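Local atomic coordinates of Serine/threonine-protein acetyltransferase HopZ1a (PDB entry 5KLP), a protein that transfers acetyl groups from acetyl-CoA to serine, threonine and lysine residues of proteins, including host tubulin, with inositol hexakisphosphate as cofactor, and so impairs host microtubules and immunity. Residues 271-276 and 294-299; 110-115 and 152-157; 136-141 and 213-218. The protein carries 10 engineered substitutions. All coordinates share one frame; numbering follows the deposited sequence.

Contact 1: residues 271-276 and 294-299; sequences YYLMKR and ENLVQR. Engineered in segment 271-276: Tyr271 (natural residue Lys), Tyr272 (natural residue Gln). With IHP (inositol hexakisphosphate), chain D.
Tyr271, an engineered residue, meets Val297 mainly through its backbone. Its N lies 3.7 Å from Val297 CG2. Lys275 CG lies over one face of its ring, toward the rim, and CE1 of the engineered Tyr272 meets the edge in plane. Leu273 points toward helix 296-302 and touches Leu296 tip to tip, CD1 to CD2 at 4.4 Å. Met274, present as selenomethionine, carries most of the contact. Its chain bends at chi3 (70°), so that SE and CE lie across the Asn295 side chain at about a right angle. SE reaches Val297 CG2 and CE reaches Asn295 ND2, both at 3.6 Å. No hydrogen bond joins the two segments.

Asn295 is the N-cap of helix 296-302 and forms a capping box with Gln298. Gln298 N donates to Asn295 OD1 at 2.9 Å, nearly along the C=O axis. Asn295 N donates to Gln298 OE1 at 2.9 Å, on a lone pair in the carbonyl plane. This fixes the amide that the selenomethionine packs on.

Arg299 binds inositol hexakisphosphate. Its NH1 donates to O34 at 2.7 Å and its NH2 to O24 at 2.8 Å, both on the P4 phosphate. The contact packs the end of helix 267-274 on the start of helix 296-302. Ala253 of helix 252-255 lies against Leu273, and Ser324, at the start of helix 324-340, takes a hydrogen bond from Arg299 NH2.

Contact 2: residues 110-115 and 152-157; sequences FPQTCP and YQQLQR
The loop after strand 105-110 packs here on the first turn of helix 153-167, beside the active site. Gln112 and Arg157 cross at about a right angle, and the aliphatic part of each does the touching: Gln112 CB lies 3.5 Å from Arg157 CD. Gln112 CG is anti to the carbonyl carbon (chi1 -53°), which puts it 3.3 Å from Gln154 OE1; the bend at chi2 then turns the amide back toward Arg157 CB. The amides of Gln112 and Gln154 stand 85° apart. Farther along, Pro115 rests on the extended side chain of Gln156, CG to CG at 3.6 Å.

No direct hydrogen bond links the segments, but one water does. It accepts from Thr113 N and donates to Arg157 O, both at 2.9 Å. The Thr113 hydroxyl is hydrogen-bonded to Asp90 OD2.

A second layer holds the polar groups in place. Arg157 NH1 donates to Gln154 OE1 at 2.9 Å, in the guanidinium plane and on an oxygen lone pair. Gln153 CB lies over one face of that guanidinium, toward its rim. Arg157 NH1 also donates to a bound citrate, probably from the crystallisation liquor. Gln154 NE2 in turn donates to OE2 of the active-site residue Glu143, and its side chain touches the active-site His123. Gln112 NE2 makes a weak hydrogen bond to His123 O.

Gln154 is therefore gripped at both ends of its amide, by Arg157 and by the active-site carboxylate of Glu143. This chain probably helps to orient Glu143; the guanidinium may polarise the Gln154 amide and, more weakly, favour the ionised carboxylate.

Contact 3: residues 136-141 and 213-218; sequences APTIII and GLQHGT
Here a helix end packs on a strand of the central mixed sheet, in an acetyltransferase of the YopJ family, whose core belongs to the CA peptidase clan. Strand 138-143 provides one side. The last turn of helix 204-215 provides the other.

Apolar contacts carry most of the interface. Leu214 points toward the strand, with CG anti to the carbonyl carbon (chi1 -72°), and its two ends meet different residues. At the root of the side chain, CB lies 3.7 Å from Thr138 CG2. At the tip, CD1 lies 3.7 Å from Ile140 CG1, the branch that reaches toward the helix. The Leu214 side chain crosses both partners obliquely. Thr138 CG2 also meets the aliphatic part of Gln215, 3.7 Å from its CG. Ile140 continues along the same helix onto Phe207, Ile210 and His211.

Polar groups lie around this apolar patch. The threonine turns its methyl to Leu214 and Gln215, while OG1 takes the crowded position between the backbone N and the carbonyl carbon. There OG1 is hydrogen-bonded to His211 of the same helix and to His132. No direct hydrogen bond joins the two segments, but a water bridges them, donating to Ala136 O at 2.9 Å and accepting from Gln215 NE2 at 3.1 Å.

Backbone hydrogen bonds end the helix just past Leu214. Gly217, with positive phi (71°), is the C-prime residue of a Schellman motif. Gly217 N donates a hydrogen bond to Leu214 O at 3.0 Å; Gly213 O accepts from both Thr218 N, at 3.1 Å, and His216 N.

From the N terminus, the chain leaves strand 105-110 and enters residues 110-115. It runs through strands 125-130 and 138-143 before helix 153-167 closes contact 2. Contact 3 opens inside that loop, at 136-141, and closes beyond it, at 213-218, so the two cross. Their nearest atoms are about 5 Å apart. Together they bring helices 153-167 and 204-215 to the central sheet and its loops. Contact 1 follows in series and closes a short loop without helix or strand between its segments. Its centre is about 31 Å from that of contact 2. The two lie on opposite sides of the chain's centre. Contact 1 joins two helices and supplies one arginine of the inositol hexakisphosphate pocket.

Contact 1: residues 271-276 and 294-299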
loop_
_atom_site.group_PDB
_atom_site.type_symbol
_atom_site.label_atom_id
_atom_site.label_comp_id
_atom_site.label_asym_id
_atom_site.label_seq_id
_atom_site.Cartn_x
_atom_site.Cartn_y
_atom_site.Cartn_z
ATOM N N TYR A 271 5.808 18.251 -3.181
ATOM C CA TYR A 271 5.847 19.534 -3.864
ATOM C C TYR A 271 5.463 19.386 -5.342
ATOM O O TYR A 271 4.598 20.117 -5.833
ATOM C CB TYR A 271 7.234 20.179 -3.717
ATOM C CG TYR A 271 7.436 21.389 -4.599
ATOM C CD1 TYR A 271 6.977 22.640 -4.211
ATOM C CD2 TYR A 271 8.092 21.280 -5.817
ATOM C CE1 TYR A 271 7.151 23.744 -5.016
ATOM C CE2 TYR A 271 8.272 22.385 -6.626
ATOM C CZ TYR A 271 7.796 23.615 -6.214
ATOM O OH TYR A 271 7.967 24.721 -7.013
ATOM N N TYR A 272 6.089 18.449 -6.053
ATOM C CA TYR A 272 5.808 18.283 -7.482
ATOM C C TYR A 272 4.404 17.728 -7.760
ATOM O O TYR A 272 3.781 18.081 -8.760
ATOM C CB TYR A 272 6.872 17.396 -8.143
ATOM C CG TYR A 272 8.242 18.048 -8.109
ATOM C CD1 TYR A 272 8.483 19.212 -8.814
ATOM C CD2 TYR A 272 9.277 17.513 -7.354
ATOM C CE1 TYR A 272 9.716 19.838 -8.769
ATOM C CE2 TYR A 272 10.520 18.130 -7.302
ATOM C CZ TYR A 272 10.732 19.290 -8.018
ATOM O OH TYR A 272 11.957 19.909 -7.980
ATOM N N LEU A 273 3.906 16.867 -6.885
ATOM C CA LEU A 273 2.557 16.341 -7.051
ATOM C C LEU A 273 1.526 17.472 -6.994
ATOM O O LEU A 273 0.584 17.499 -7.782
ATOM C CB LEU A 273 2.263 15.284 -5.986
ATOM C CG LEU A 273 3.027 13.972 -6.204
ATOM C CD1 LEU A 273 2.667 12.967 -5.142
ATOM C CD2 LEU A 273 2.697 13.436 -7.577
HETATM N N MSE A 274 1.718 18.408 -6.066
HETATM C CA MSE A 274 0.814 19.556 -5.937
HETATM C C MSE A 274 0.898 20.533 -7.101
HETATM O O MSE A 274 0.039 21.398 -7.255
HETATM C CB MSE A 274 1.091 20.315 -4.643
HETATM C CG MSE A 274 0.675 19.572 -3.396
HETATM SE SE MSE A 274 0.572 20.812 -1.881
HETATM C CE MSE A 274 -1.003 21.834 -2.443
ATOM N N LYS A 275 1.937 20.395 -7.914
ATOM C CA LYS A 275 2.141 21.280 -9.057
ATOM C C LYS A 275 1.424 20.767 -10.293
ATOM O O LYS A 275 1.324 21.464 -11.294
ATOM C CB LYS A 275 3.639 21.427 -9.344
ATOM C CG LYS A 275 4.378 22.281 -8.332
ATOM C CD LYS A 275 5.648 22.903 -8.916
ATOM C CE LYS A 275 5.573 23.116 -10.420
ATOM N NZ LYS A 275 6.853 23.664 -10.954
ATOM N N ARG A 276 0.929 19.537 -10.221
ATOM C CA ARG A 276 0.248 18.928 -11.353
ATOM C C ARG A 276 -0.970 19.758 -11.750
ATOM O O ARG A 276 -1.770 20.145 -10.902
ATOM C CB ARG A 276 -0.144 17.477 -11.034
ATOM C CG ARG A 276 1.071 16.569 -10.790
ATOM C CD ARG A 276 0.687 15.190 -10.230
ATOM N NE ARG A 276 0.237 14.293 -11.289
ATOM C CZ ARG A 276 -1.042 14.061 -11.554
ATOM N NH1 ARG A 276 -1.976 14.661 -10.822
ATOM N NH2 ARG A 276 -1.388 13.245 -12.545
ATOM N N GLU A 294 -5.279 21.007 5.745
ATOM C CA GLU A 294 -3.899 20.598 5.581
ATOM C C GLU A 294 -3.756 19.969 4.204
ATOM O O GLU A 294 -4.546 19.098 3.833
ATOM C CB GLU A 294 -3.506 19.618 6.696
ATOM C CG GLU A 294 -2.104 19.071 6.617
ATOM C CD GLU A 294 -1.706 18.312 7.877
ATOM O OE1 GLU A 294 -2.354 17.293 8.216
ATOM O OE2 GLU A 294 -0.726 18.736 8.525
ATOM N N ASN A 295 -2.787 20.436 3.425
ATOM C CA ASN A 295 -2.517 19.813 2.137
ATOM C C ASN A 295 -1.309 18.891 2.240
ATOM O O ASN A 295 -0.682 18.787 3.292
ATOM C CB ASN A 295 -2.326 20.867 1.030
ATOM C CG ASN A 295 -1.128 21.783 1.263
ATOM O OD1 ASN A 295 -0.075 21.358 1.736
ATOM N ND2 ASN A 295 -1.288 23.053 0.901
ATOM N N LEU A 296 -0.984 18.235 1.133
ATOM C CA LEU A 296 0.070 17.231 1.105
ATOM C C LEU A 296 1.435 17.770 1.561
ATOM O O LEU A 296 2.146 17.113 2.316
ATOM C CB LEU A 296 0.167 16.663 -0.308
ATOM C CG LEU A 296 0.555 15.214 -0.536
ATOM C CD1 LEU A 296 -0.234 14.265 0.372
ATOM C CD2 LEU A 296 0.320 14.896 -2.010
ATOM N N VAL A 297 1.816 18.956 1.098
ATOM C CA VAL A 297 3.100 19.502 1.524
ATOM C C VAL A 297 3.097 19.863 3.019
ATOM O O VAL A 297 4.062 19.598 3.732
ATOM C CB VAL A 297 3.489 20.721 0.679
ATOM C CG1 VAL A 297 4.609 21.488 1.347
ATOM C CG2 VAL A 297 3.912 20.256 -0.728
ATOM N N GLN A 298 2.002 20.436 3.501
ATOM C CA GLN A 298 1.917 20.809 4.907
ATOM C C GLN A 298 1.973 19.573 5.789
ATOM O O GLN A 298 2.607 19.580 6.844
ATOM C CB GLN A 298 0.638 21.597 5.182
ATOM C CG GLN A 298 0.640 22.994 4.553
ATOM C CD GLN A 298 -0.725 23.634 4.585
ATOM O OE1 GLN A 298 -1.745 22.951 4.482
ATOM N NE2 GLN A 298 -0.758 24.948 4.752
ATOM N N ARG A 299 1.316 18.505 5.348
ATOM C CA ARG A 299 1.341 17.268 6.104
ATOM C C ARG A 299 2.756 16.720 6.179
ATOM O O ARG A 299 3.244 16.383 7.268
ATOM C CB ARG A 299 0.406 16.219 5.494
ATOM C CG ARG A 299 0.474 14.930 6.275
ATOM C CD ARG A 299 -0.382 13.801 5.728
ATOM N NE ARG A 299 -0.139 12.644 6.581
ATOM C CZ ARG A 299 -0.799 12.384 7.706
ATOM N NH1 ARG A 299 -1.789 13.170 8.111
ATOM N NH2 ARG A 299 -0.470 11.317 8.426
HETATM C C1 IHP D . -8.078 8.059 11.097
HETATM C C2 IHP D . -6.867 7.774 10.098
HETATM C C3 IHP D . -5.603 8.711 9.999
HETATM C C4 IHP D . -5.699 10.026 10.905
HETATM C C5 IHP D . -7.072 10.486 11.358
HETATM C C6 IHP D . -7.693 9.272 12.034
HETATM O O11 IHP D . -9.223 8.199 10.479
HETATM P P1 IHP D . -10.676 7.342 10.627
HETATM O O21 IHP D . -11.311 7.156 9.251
HETATM O O31 IHP D . -11.654 8.130 11.506
HETATM O O41 IHP D . -10.539 5.962 11.247
HETATM O O12 IHP D . -7.283 7.398 8.840
HETATM P P2 IHP D . -6.895 5.839 8.338
HETATM O O22 IHP D . -7.520 4.811 9.304
HETATM O O32 IHP D . -7.340 5.502 6.911
HETATM O O42 IHP D . -5.364 5.647 8.470
HETATM O O13 IHP D . -5.485 9.008 8.765
HETATM P P3 IHP D . -4.326 8.772 7.565
HETATM O O23 IHP D . -3.934 7.339 7.201
HETATM O O33 IHP D . -5.214 9.344 6.462
HETATM O O43 IHP D . -3.060 9.603 7.747
HETATM O O14 IHP D . -5.038 11.057 10.359
HETATM P P4 IHP D . -3.533 11.472 10.794
HETATM O O24 IHP D . -2.487 10.559 10.152
HETATM O O34 IHP D . -3.216 12.942 10.446
HETATM O O44 IHP D . -3.357 11.347 12.319
HETATM O O15 IHP D . -7.823 11.122 10.445
HETATM P P5 IHP D . -8.228 12.776 10.547
HETATM O O25 IHP D . -7.373 13.479 11.608
HETATM O O35 IHP D . -7.971 13.491 9.192
HETATM O O45 IHP D . -9.697 12.997 10.922
HETATM O O16 IHP D . -8.734 9.634 12.781
HETATM P P6 IHP D . -9.150 8.943 14.204
HETATM O O26 IHP D . -7.900 8.555 14.992
HETATM O O36 IHP D . -10.001 9.896 15.062
HETATM O O46 IHP D . -9.989 7.682 13.970
#

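Contact 2: residues 110-115 and 152-157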
loop_
_atom_site.group_PDB
_atom_site.type_symbol
_atom_site.label_atom_id
_atom_site.label_comp_id
_atom_site.label_asym_id
_atom_site.label_seq_id
_atom_site.Cartn_x
_atom_site.Cartn_y
_atom_site.Cartn_z
ATOM N N PHE A 110 0.197 -9.285 0.628
ATOM C CA PHE A 110 1.047 -10.460 0.535
ATOM C C PHE A 110 2.456 -10.027 0.185
ATOM O O PHE A 110 2.649 -8.991 -0.447
ATOM C CB PHE A 110 0.498 -11.457 -0.500
ATOM C CG PHE A 110 0.312 -10.869 -1.874
ATOM C CD1 PHE A 110 1.347 -10.867 -2.793
ATOM C CD2 PHE A 110 -0.904 -10.313 -2.239
ATOM C CE1 PHE A 110 1.168 -10.318 -4.079
ATOM C CE2 PHE A 110 -1.092 -9.754 -3.516
ATOM C CZ PHE A 110 -0.053 -9.761 -4.431
ATOM N N PRO A 111 3.446 -10.813 0.611
ATOM C CA PRO A 111 4.833 -10.512 0.269
ATOM C C PRO A 111 5.135 -10.994 -1.146
ATOM O O PRO A 111 4.322 -11.735 -1.711
ATOM C CB PRO A 111 5.617 -11.303 1.311
ATOM C CG PRO A 111 4.748 -12.530 1.531
ATOM C CD PRO A 111 3.337 -12.012 1.464
ATOM N N GLN A 112 6.263 -10.571 -1.706
ATOM C CA GLN A 112 6.712 -11.084 -2.994
ATOM C C GLN A 112 7.444 -12.406 -2.814
ATOM O O GLN A 112 7.979 -12.679 -1.742
ATOM C CB GLN A 112 7.628 -10.088 -3.693
ATOM C CG GLN A 112 7.028 -8.704 -3.815
ATOM C CD GLN A 112 5.792 -8.677 -4.694
ATOM O OE1 GLN A 112 5.711 -9.378 -5.698
ATOM N NE2 GLN A 112 4.813 -7.877 -4.303
ATOM N N THR A 113 7.491 -13.209 -3.871
ATOM C CA THR A 113 8.183 -14.495 -3.813
ATOM C C THR A 113 9.336 -14.568 -4.827
ATOM O O THR A 113 9.220 -14.106 -5.958
ATOM C CB THR A 113 7.188 -15.634 -4.065
ATOM O OG1 THR A 113 6.137 -15.574 -3.090
ATOM C CG2 THR A 113 7.884 -16.992 -4.017
ATOM N N CYS A 114 10.460 -15.127 -4.409
ATOM C CA CYS A 114 11.561 -15.404 -5.310
ATOM C C CYS A 114 11.252 -16.652 -6.140
ATOM O O CYS A 114 11.039 -17.719 -5.590
ATOM C CB CYS A 114 12.847 -15.590 -4.505
ATOM S SG CYS A 114 14.257 -16.084 -5.489
ATOM N N PRO A 115 11.215 -16.513 -7.470
ATOM C CA PRO A 115 10.875 -17.580 -8.421
ATOM C C PRO A 115 11.790 -18.792 -8.316
ATOM O O PRO A 115 11.339 -19.924 -8.503
ATOM C CB PRO A 115 11.052 -16.905 -9.788
ATOM C CG PRO A 115 10.922 -15.457 -9.518
ATOM C CD PRO A 115 11.492 -15.239 -8.150
ATOM N N TYR A 152 16.267 -4.927 -10.663
ATOM C CA TYR A 152 15.213 -5.603 -11.441
ATOM C C TYR A 152 14.572 -6.773 -10.701
ATOM O O TYR A 152 13.938 -7.624 -11.319
ATOM C CB TYR A 152 15.744 -6.091 -12.799
ATOM C CG TYR A 152 16.436 -5.001 -13.577
ATOM C CD1 TYR A 152 15.706 -4.085 -14.309
ATOM C CD2 TYR A 152 17.820 -4.894 -13.582
ATOM C CE1 TYR A 152 16.330 -3.076 -15.018
ATOM C CE2 TYR A 152 18.456 -3.892 -14.291
ATOM C CZ TYR A 152 17.705 -2.983 -15.007
ATOM O OH TYR A 152 18.330 -1.983 -15.712
ATOM N N GLN A 153 14.736 -6.822 -9.382
ATOM C CA GLN A 153 14.179 -7.929 -8.610
ATOM C C GLN A 153 12.659 -7.812 -8.436
ATOM O O GLN A 153 11.936 -8.805 -8.591
ATOM C CB GLN A 153 14.871 -8.030 -7.258
ATOM C CG GLN A 153 16.385 -8.253 -7.385
ATOM C CD GLN A 153 16.737 -9.583 -8.039
ATOM O OE1 GLN A 153 16.585 -10.647 -7.439
ATOM N NE2 GLN A 153 17.221 -9.521 -9.281
ATOM N N GLN A 154 12.158 -6.621 -8.106
ATOM C CA GLN A 154 10.706 -6.472 -7.944
ATOM C C GLN A 154 9.978 -6.832 -9.240
ATOM O O GLN A 154 8.899 -7.424 -9.208
ATOM C CB GLN A 154 10.306 -5.054 -7.517
ATOM C CG GLN A 154 10.169 -4.829 -6.008
ATOM C CD GLN A 154 9.173 -5.754 -5.299
ATOM O OE1 GLN A 154 9.529 -6.862 -4.921
ATOM N NE2 GLN A 154 7.934 -5.282 -5.084
ATOM N N LEU A 155 10.569 -6.472 -10.379
ATOM C CA LEU A 155 9.956 -6.784 -11.664
ATOM C C LEU A 155 9.796 -8.288 -11.843
ATOM O O LEU A 155 8.748 -8.750 -12.271
ATOM C CB LEU A 155 10.780 -6.214 -12.816
ATOM C CG LEU A 155 10.306 -6.623 -14.216
ATOM C CD1 LEU A 155 8.892 -6.121 -14.461
ATOM C CD2 LEU A 155 11.252 -6.085 -15.270
ATOM N N GLN A 156 10.846 -9.044 -11.514
ATOM C CA GLN A 156 10.802 -10.503 -11.625
ATOM C C GLN A 156 9.732 -11.100 -10.689
ATOM O O GLN A 156 9.022 -12.048 -11.048
ATOM C CB GLN A 156 12.195 -11.085 -11.307
ATOM C CG GLN A 156 12.259 -12.596 -11.157
ATOM C CD GLN A 156 13.444 -13.060 -10.292
ATOM O OE1 GLN A 156 13.777 -12.436 -9.276
ATOM N NE2 GLN A 156 14.078 -14.156 -10.698
ATOM N N ARG A 157 9.597 -10.511 -9.504
ATOM C CA ARG A 157 8.616 -10.964 -8.520
ATOM C C ARG A 157 7.179 -10.656 -8.978
ATOM O O ARG A 157 6.274 -11.484 -8.809
ATOM C CB ARG A 157 8.896 -10.320 -7.155
ATOM C CG ARG A 157 10.244 -10.719 -6.533
ATOM C CD ARG A 157 10.652 -9.712 -5.456
ATOM N NE ARG A 157 12.056 -9.839 -5.089
ATOM C CZ ARG A 157 12.757 -8.891 -4.477
ATOM N NH1 ARG A 157 12.188 -7.723 -4.161
ATOM N NH2 ARG A 157 14.028 -9.115 -4.184
HETATM O O HOH W 1 5.971 -12.717 -6.255
#

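Contact 3: residues 136-141 and 213-218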
loop_
_atom_site.group_PDB
_atom_site.type_symbol
_atom_site.label_atom_id
_atom_site.label_comp_id
_atom_site.label_asym_id
_atom_site.label_seq_id
_atom_site.Cartn_x
_atom_site.Cartn_y
_atom_site.Cartn_z
ATOM N N ALA A 136 -14.177 -14.493 -13.964
ATOM C CA ALA A 136 -13.240 -13.526 -14.538
ATOM C C ALA A 136 -13.039 -12.295 -13.644
ATOM O O ALA A 136 -13.583 -11.227 -13.926
ATOM C CB ALA A 136 -13.724 -13.099 -15.898
ATOM N N PRO A 137 -12.253 -12.434 -12.565
ATOM C CA PRO A 137 -12.058 -11.311 -11.636
ATOM C C PRO A 137 -11.231 -10.180 -12.229
ATOM O O PRO A 137 -10.538 -10.378 -13.226
ATOM C CB PRO A 137 -11.305 -11.951 -10.459
ATOM C CG PRO A 137 -11.441 -13.427 -10.663
ATOM C CD PRO A 137 -11.500 -13.620 -12.139
ATOM N N THR A 138 -11.310 -9.005 -11.619
ATOM C CA THR A 138 -10.426 -7.900 -11.960
ATOM C C THR A 138 -9.597 -7.608 -10.725
ATOM O O THR A 138 -10.069 -7.798 -9.604
ATOM C CB THR A 138 -11.182 -6.644 -12.416
ATOM O OG1 THR A 138 -12.116 -6.261 -11.401
ATOM C CG2 THR A 138 -11.937 -6.908 -13.731
ATOM N N ILE A 139 -8.348 -7.200 -10.935
ATOM C CA ILE A 139 -7.382 -7.094 -9.847
ATOM C C ILE A 139 -6.525 -5.852 -10.024
ATOM O O ILE A 139 -5.923 -5.640 -11.067
ATOM C CB ILE A 139 -6.466 -8.343 -9.756
ATOM C CG1 ILE A 139 -7.295 -9.614 -9.529
ATOM C CG2 ILE A 139 -5.442 -8.187 -8.629
ATOM C CD1 ILE A 139 -6.512 -10.907 -9.672
ATOM N N ILE A 140 -6.506 -5.025 -8.994
ATOM C CA ILE A 140 -5.656 -3.845 -8.946
ATOM C C ILE A 140 -4.585 -4.070 -7.895
ATOM O O ILE A 140 -4.892 -4.171 -6.722
ATOM C CB ILE A 140 -6.449 -2.603 -8.572
ATOM C CG1 ILE A 140 -7.546 -2.339 -9.602
ATOM C CG2 ILE A 140 -5.523 -1.388 -8.414
ATOM C CD1 ILE A 140 -8.539 -1.318 -9.123
ATOM N N ILE A 141 -3.335 -4.158 -8.311
ATOM C CA ILE A 141 -2.246 -4.292 -7.354
ATOM C C ILE A 141 -1.593 -2.945 -7.149
ATOM O O ILE A 141 -1.095 -2.340 -8.103
ATOM C CB ILE A 141 -1.207 -5.303 -7.831
ATOM C CG1 ILE A 141 -1.833 -6.693 -7.956
ATOM C CG2 ILE A 141 0.005 -5.331 -6.877
ATOM C CD1 ILE A 141 -0.978 -7.662 -8.733
ATOM N N GLY A 213 -13.579 -0.733 -15.748
ATOM C CA GLY A 213 -12.754 -0.593 -16.934
ATOM C C GLY A 213 -11.985 -1.870 -17.210
ATOM O O GLY A 213 -11.929 -2.339 -18.345
ATOM N N LEU A 214 -11.425 -2.454 -16.151
ATOM C CA LEU A 214 -10.632 -3.678 -16.259
ATOM C C LEU A 214 -11.452 -4.858 -16.766
ATOM O O LEU A 214 -10.911 -5.754 -17.403
ATOM C CB LEU A 214 -9.978 -4.007 -14.909
ATOM C CG LEU A 214 -8.827 -3.070 -14.499
ATOM C CD1 LEU A 214 -8.340 -3.390 -13.091
ATOM C CD2 LEU A 214 -7.655 -3.190 -15.476
ATOM N N GLN A 215 -12.752 -4.866 -16.488
ATOM C CA GLN A 215 -13.628 -5.871 -17.088
ATOM C C GLN A 215 -13.598 -5.776 -18.611
ATOM O O GLN A 215 -13.884 -6.746 -19.307
ATOM C CB GLN A 215 -15.072 -5.722 -16.598
ATOM C CG GLN A 215 -15.325 -6.347 -15.237
ATOM C CD GLN A 215 -16.798 -6.354 -14.862
ATOM O OE1 GLN A 215 -17.371 -5.323 -14.507
ATOM N NE2 GLN A 215 -17.415 -7.525 -14.933
ATOM N N HIS A 216 -13.275 -4.598 -19.129
ATOM C CA HIS A 216 -13.188 -4.413 -20.574
ATOM C C HIS A 216 -11.754 -4.303 -21.043
ATOM O O HIS A 216 -11.500 -3.818 -22.127
ATOM C CB HIS A 216 -13.978 -3.173 -21.009
ATOM C CG HIS A 216 -15.453 -3.304 -20.811
ATOM N ND1 HIS A 216 -16.092 -2.898 -19.658
ATOM C CD2 HIS A 216 -16.420 -3.785 -21.628
ATOM C CE1 HIS A 216 -17.386 -3.137 -19.768
ATOM N NE2 HIS A 216 -17.612 -3.672 -20.955
ATOM N N GLY A 217 -10.819 -4.750 -20.215
ATOM C CA GLY A 217 -9.429 -4.807 -20.613
ATOM C C GLY A 217 -8.770 -3.451 -20.736
ATOM O O GLY A 217 -7.828 -3.294 -21.506
ATOM N N THR A 218 -9.257 -2.466 -19.987
ATOM C CA THR A 218 -8.691 -1.132 -20.105
ATOM C C THR A 218 -8.439 -0.468 -18.747
ATOM O O THR A 218 -9.147 -0.713 -17.773
ATOM C CB THR A 218 -9.599 -0.229 -20.979
ATOM O OG1 THR A 218 -8.948 1.024 -21.224
ATOM C CG2 THR A 218 -10.942 0.016 -20.303
HETATM O O HOH W 2 -15.380 -9.741 -15.707
#